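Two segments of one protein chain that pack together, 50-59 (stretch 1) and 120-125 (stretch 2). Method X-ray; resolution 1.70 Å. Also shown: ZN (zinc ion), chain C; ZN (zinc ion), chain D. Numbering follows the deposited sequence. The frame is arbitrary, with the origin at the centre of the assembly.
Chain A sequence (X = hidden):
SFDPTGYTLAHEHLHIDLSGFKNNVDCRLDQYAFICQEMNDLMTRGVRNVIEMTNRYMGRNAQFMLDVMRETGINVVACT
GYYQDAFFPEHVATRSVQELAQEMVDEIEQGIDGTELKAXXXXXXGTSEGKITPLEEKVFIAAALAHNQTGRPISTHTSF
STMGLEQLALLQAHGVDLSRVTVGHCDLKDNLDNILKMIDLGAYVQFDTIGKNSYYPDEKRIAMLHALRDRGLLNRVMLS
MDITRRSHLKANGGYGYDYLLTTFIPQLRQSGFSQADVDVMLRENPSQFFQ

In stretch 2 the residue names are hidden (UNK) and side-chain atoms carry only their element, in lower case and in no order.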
# COMPACT_ATOMS: atom_id res chain seq x y z
N VAL A 50 -5.15 -4.48 7.78
CA VAL A 50 -4.73 -4.54 6.38
C VAL A 50 -5.08 -3.19 5.78
O VAL A 50 -6.23 -2.78 5.87
CB VAL A 50 -5.48 -5.64 5.55
CG1 VAL A 50 -5.11 -5.52 4.07
CG2 VAL A 50 -5.10 -7.05 6.05
N ILE A 51 -4.09 -2.52 5.19
CA ILE A 51 -4.28 -1.22 4.54
C ILE A 51 -4.59 -1.52 3.06
O ILE A 51 -3.71 -1.92 2.29
CB ILE A 51 -3.02 -0.32 4.65
CG1 ILE A 51 -2.42 -0.39 6.06
CG2 ILE A 51 -3.39 1.15 4.31
CD1 ILE A 51 -3.38 -0.00 7.20
N GLU A 52 -5.86 -1.36 2.70
CA GLU A 52 -6.33 -1.63 1.36
C GLU A 52 -6.05 -0.46 0.40
O GLU A 52 -6.52 0.67 0.63
CB GLU A 52 -7.81 -2.01 1.44
CG GLU A 52 -8.20 -3.18 0.54
CD GLU A 52 -8.52 -2.75 -0.88
OE1 GLU A 52 -8.66 -1.53 -1.11
OE2 GLU A 52 -8.64 -3.63 -1.76
N MET A 53 -5.34 -0.77 -0.68
CA MET A 53 -4.88 0.21 -1.67
C MET A 53 -5.70 0.42 -2.94
O MET A 53 -5.21 1.06 -3.89
CB MET A 53 -3.46 -0.17 -2.09
CG MET A 53 -2.46 -0.26 -0.95
SD MET A 53 -1.90 1.37 -0.37
CE MET A 53 -2.84 1.51 1.04
N THR A 54 -6.90 -0.13 -2.98
CA THR A 54 -7.76 -0.01 -4.16
C THR A 54 -8.60 1.26 -4.10
O THR A 54 -9.53 1.32 -3.31
CB THR A 54 -8.75 -1.22 -4.28
OG1 THR A 54 -8.04 -2.46 -4.15
CG2 THR A 54 -9.48 -1.21 -5.62
N ASN A 55 -8.26 2.27 -4.90
CA ASN A 55 -9.08 3.48 -4.91
C ASN A 55 -10.29 3.28 -5.85
O ASN A 55 -10.42 2.24 -6.52
CB ASN A 55 -8.28 4.78 -5.17
CG ASN A 55 -7.23 4.65 -6.25
OD1 ASN A 55 -7.51 4.28 -7.38
ND2 ASN A 55 -6.00 5.04 -5.91
N ARG A 56 -11.21 4.25 -5.87
CA ARG A 56 -12.43 4.11 -6.65
C ARG A 56 -12.37 3.47 -8.03
O ARG A 56 -12.99 2.43 -8.27
CB ARG A 56 -13.20 5.43 -6.72
CG ARG A 56 -14.53 5.28 -7.41
CD ARG A 56 -15.42 6.49 -7.23
NE ARG A 56 -16.62 6.36 -8.04
CZ ARG A 56 -17.60 7.27 -8.10
NH1 ARG A 56 -17.52 8.37 -7.37
NH2 ARG A 56 -18.63 7.08 -8.91
N TYR A 57 -11.60 4.08 -8.93
CA TYR A 57 -11.50 3.61 -10.30
C TYR A 57 -10.55 2.45 -10.58
O TYR A 57 -10.22 2.15 -11.73
CB TYR A 57 -11.30 4.79 -11.23
CG TYR A 57 -12.44 5.79 -11.10
CD1 TYR A 57 -13.65 5.58 -11.77
CD2 TYR A 57 -12.34 6.90 -10.25
CE1 TYR A 57 -14.74 6.45 -11.58
CE2 TYR A 57 -13.42 7.77 -10.06
CZ TYR A 57 -14.61 7.54 -10.73
OH TYR A 57 -15.67 8.39 -10.54
N MET A 58 -10.14 1.79 -9.50
CA MET A 58 -9.30 0.60 -9.57
C MET A 58 -10.24 -0.57 -9.28
O MET A 58 -9.84 -1.73 -9.31
CB MET A 58 -8.19 0.65 -8.51
CG MET A 58 -6.99 1.50 -8.89
SD MET A 58 -5.87 1.78 -7.49
CE MET A 58 -4.90 0.22 -7.52
N GLY A 59 -11.50 -0.26 -9.01
CA GLY A 59 -12.48 -1.29 -8.74
C GLY A 59 -12.75 -1.54 -7.26
O GLY A 59 -13.10 -2.66 -6.87
N UNK A 120 -9.40 5.96 5.04
CA UNK A 120 -8.49 6.33 6.11
C UNK A 120 -7.12 6.75 5.63
O UNK A 120 -6.28 7.15 6.45
N UNK A 121 -6.87 6.70 4.32
CA UNK A 121 -5.58 7.07 3.75
C UNK A 121 -5.78 7.49 2.28
O UNK A 121 -6.76 7.08 1.66
c UNK A 121 -2.08 5.24 3.93
c UNK A 121 -4.57 5.85 3.84
c UNK A 121 -3.14 6.28 3.53
c UNK A 121 -5.00 4.72 2.89
N UNK A 122 -4.92 8.37 1.79
CA UNK A 122 -4.96 8.84 0.40
C UNK A 122 -3.98 7.90 -0.26
O UNK A 122 -2.76 8.01 -0.09
c UNK A 122 -4.30 10.68 -1.21
c UNK A 122 -4.46 10.30 0.27
c UNK A 122 -4.73 12.51 1.47
c UNK A 122 -5.40 11.24 1.03
N UNK A 123 -4.50 7.01 -1.09
CA UNK A 123 -3.60 5.98 -1.64
C UNK A 123 -4.26 5.21 -2.80
O UNK A 123 -5.45 5.35 -2.91
c UNK A 123 -3.43 4.92 -0.52
N UNK A 124 -3.73 4.19 -3.48
CA UNK A 124 -2.39 4.18 -3.88
C UNK A 124 -2.15 5.21 -5.00
O UNK A 124 -2.82 5.03 -6.02
c UNK A 124 -1.60 2.89 -4.19
c UNK A 124 -2.22 2.06 -5.33
o UNK A 124 -2.10 -0.10 -5.33
c UNK A 124 -1.30 0.79 -5.50
o UNK A 124 -0.24 1.29 -5.78
N UNK A 125 -1.46 6.31 -4.72
CA UNK A 125 -1.26 7.30 -5.76
C UNK A 125 0.05 7.04 -6.45
O UNK A 125 1.12 7.06 -5.83
c UNK A 125 -1.46 8.75 -5.23
c UNK A 125 -0.43 9.11 -4.18
c UNK A 125 -0.49 10.59 -3.77
c UNK A 125 -2.87 8.87 -4.58
ZN ZN C . -1.19 -2.28 -5.05
ZN ZN D . 0.96 -0.31 -6.69

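Position 120 carries no side-chain atoms at all, only backbone, and makes no contact with stretch 1; it is Gly 120.

Position 121 has four side-chain carbons, forked at the first, with one arm two carbons long. Its CA-to-CB bond points toward stretch 1, and the one-carbon arm lies 4.2 Å from CG2 of Ile 51 and 4.3 Å from CE of Met 53. A fork at CB with unequal all-carbon arms defines isoleucine, so this is Ile 121; its CG2 makes the closest approach, and CD1 at the end of the longer arm is 4.3 Å from CG2 of Ile 51. The chain turns a corner here.

Position 122 has the same four carbons and the same fork, but the CA-to-CB bond points away and no atom of stretch 1 is in contact. The branching gives Ile 122.

Position 123 has one side-chain carbon, CB, 3.8 Å from CE of Met 53, and its carbonyl O accepts a hydrogen bond from ND2 of Asn 55 at 3.1 Å with a nearly straight N-H...O angle of 163°. A lone CB makes it Ala 123.

Position 124 follows a cis peptide bond and holds three carbons in an unbranched chain, the third bearing two oxygens. One oxygen is 2.4 Å from ZN of chain C and 3.6 Å from CE of Met 58; the other is 2.2 Å from ZN of chain D. The second carbon lies 3.5 Å from O of Met 53, and the backbone N gives a weak hydrogen bond to that same O at 3.5 Å. A carboxylate at the end of a three-carbon side chain is that of glutamate, Glu 124, with CG near Met 53, OE2 on the first zinc and OE1 on the second.

Position 125 again shows four carbons with the same fork, and CB points away from stretch 1. It is Ile 125, and it takes no part in the contact.

At one end of the contact Ile 51, Met 53, Ile 121 and Ala 123 form a small apolar cluster, with CE of Met 53 touching both Ile 121 and Ala 123. At the other end the attachment is polar: besides its bond to Ala 123, ND2 of Asn 55 makes a weak hydrogen bond to O of Glu 124 at 3.2 Å, so one amide group holds two successive carbonyls around the cis peptide. Stretch 1 thus packs against the backbone and side chain of Glu 124, whose carboxylate bridges the two zinc ions.

Stretch 2 120-125: GIIAEI
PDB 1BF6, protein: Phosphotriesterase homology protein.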